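Local coordinates for CurG, CurH fusion protein (Moorea producens 3L, PDB 4MYY) that joins two docking domains of the curacin A polyketide synthase, the CurG C-terminal and CurH N-terminal ones, which probably direct intermediate transfer between the two modules, at residues 24-28 with 67-71. Sequence-based numbering, arbitrary orientation.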
loop_
_atom_site.group_PDB
_atom_site.type_symbol
_atom_site.label_atom_id
_atom_site.label_comp_id
_atom_site.label_asym_id
_atom_site.label_seq_id
_atom_site.Cartn_x
_atom_site.Cartn_y
_atom_site.Cartn_z
ATOM N N ILE B 24 5.249 6.609 2.295
ATOM C CA ILE B 24 5.170 5.140 2.367
ATOM C C ILE B 24 5.662 4.652 3.748
ATOM O O ILE B 24 5.047 3.786 4.376
ATOM C CB ILE B 24 5.950 4.470 1.205
ATOM C CG1 ILE B 24 5.242 4.771 -0.133
ATOM C CG2 ILE B 24 6.103 2.968 1.429
ATOM C CD1 ILE B 24 6.159 4.692 -1.348
ATOM N N ASP B 25 6.770 5.208 4.198
ATOM C CA ASP B 25 7.390 4.744 5.437
ATOM C C ASP B 25 6.493 5.059 6.602
ATOM O O ASP B 25 6.365 4.266 7.553
ATOM C CB ASP B 25 8.770 5.369 5.618
ATOM C CG ASP B 25 9.799 4.829 4.607
ATOM O OD1 ASP B 25 9.485 3.889 3.825
ATOM O OD2 ASP B 25 10.937 5.368 4.580
ATOM N N GLN B 26 5.865 6.228 6.544
ATOM C CA GLN B 26 4.995 6.616 7.634
ATOM C C GLN B 26 3.757 5.761 7.658
ATOM O O GLN B 26 3.262 5.426 8.745
ATOM C CB GLN B 26 4.626 8.088 7.552
ATOM C CG GLN B 26 5.789 8.980 7.931
ATOM C CD GLN B 26 5.438 10.434 7.839
ATOM O OE1 GLN B 26 4.722 10.964 8.690
ATOM N NE2 GLN B 26 5.940 11.098 6.814
ATOM N N ILE B 27 3.238 5.423 6.481
ATOM C CA ILE B 27 2.070 4.541 6.427
ATOM C C ILE B 27 2.474 3.180 6.974
ATOM O O ILE B 27 1.774 2.588 7.797
ATOM C CB ILE B 27 1.405 4.490 5.019
ATOM C CG1 ILE B 27 0.431 5.662 4.880
ATOM C CG2 ILE B 27 0.548 3.243 4.849
ATOM C CD1 ILE B 27 1.022 6.926 4.314
ATOM N N LEU B 28 3.637 2.695 6.571
ATOM C CA LEU B 28 4.109 1.426 7.087
ATOM C C LEU B 28 4.231 1.406 8.615
ATOM O O LEU B 28 3.794 0.456 9.263
ATOM C CB LEU B 28 5.444 1.076 6.428
ATOM C CG LEU B 28 5.873 -0.355 6.520
ATOM C CD1 LEU B 28 4.789 -1.340 6.081
ATOM C CD2 LEU B 28 7.063 -0.426 5.575
ATOM N N ARG B 67 9.917 -1.750 0.863
ATOM C CA ARG B 67 8.970 -1.182 1.854
ATOM C C ARG B 67 7.606 -0.866 1.217
ATOM O O ARG B 67 6.575 -1.118 1.817
ATOM C CB ARG B 67 9.537 0.047 2.543
ATOM C CG ARG B 67 10.624 -0.232 3.584
ATOM C CD ARG B 67 10.947 1.035 4.375
ATOM N NE ARG B 67 11.810 1.939 3.625
ATOM C CZ ARG B 67 13.124 1.740 3.518
ATOM N NH1 ARG B 67 13.686 0.698 4.134
ATOM N NH2 ARG B 67 13.873 2.541 2.783
ATOM N N ALA B 68 7.621 -0.319 0.006
ATOM C CA ALA B 68 6.382 0.056 -0.666
ATOM C C ALA B 68 5.579 -1.203 -0.953
ATOM O O ALA B 68 4.365 -1.254 -0.663
ATOM C CB ALA B 68 6.688 0.819 -1.956
ATOM N N ALA B 69 6.260 -2.218 -1.497
ATOM C CA ALA B 69 5.592 -3.461 -1.830
ATOM C C ALA B 69 5.034 -4.153 -0.596
ATOM O O ALA B 69 3.937 -4.742 -0.675
ATOM C CB ALA B 69 6.491 -4.388 -2.639
ATOM N N LEU B 70 5.762 -4.075 0.528
ATOM C CA LEU B 70 5.314 -4.662 1.808
ATOM C C LEU B 70 4.028 -3.985 2.293
ATOM O O LEU B 70 3.069 -4.668 2.679
ATOM C CB LEU B 70 6.419 -4.514 2.857
ATOM C CG LEU B 70 6.036 -4.959 4.263
ATOM C CD1 LEU B 70 5.773 -6.462 4.272
ATOM C CD2 LEU B 70 7.178 -4.569 5.197
ATOM N N ALA B 71 4.009 -2.651 2.291
ATOM C CA ALA B 71 2.798 -1.903 2.648
ATOM C C ALA B 71 1.621 -2.320 1.784
ATOM O O ALA B 71 0.525 -2.496 2.312
ATOM C CB ALA B 71 3.026 -0.410 2.484
HETATM O O HOH W 1 12.458 4.440 2.303
#
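I24 starts the contact, its CA-to-CB bond directed at helix 64-82. Its CG2 sits 3.6 Å from A68 CA and its CD1 4.0 Å from A68 CB; with only a methyl group on A68, the two backbones close to 6.0 Å between I24 CA and A68 CA. One residue on, D25 leaves sideways and bends its carboxylate back to R67, forming a salt bridge of 3.0 Å between D25 OD1 and R67 NE; the hydrogen bond from R67 NE to D25 OD1 is weak, its N-H...O angle only 127°. Water 1 closes a second path, donating to D25 OD2 and accepting from R67 NH2, while R67 NH1 hydrogen-bonds to I59 O in helix 42-61. The two segments come from different proteins: 24-28 belongs to the CurG class 2 C-terminal docking domain, 67-71 to the CurH part, and the engineered fusion holds them in one chain. The helical segments cross at 43°, their axes 9.5 Å apart, within a dimeric helical assembly where A68 packs on A68 of the second subunit. A full turn beyond I24, L28 sets CD2 3.9 Å from R67 CB and CD1 4.1 Å from A71 CB, and both methyls lie against L70 CD2, at 4.2 Å from CD2 and 4.1 Å from CD1, with I59 also touching L28.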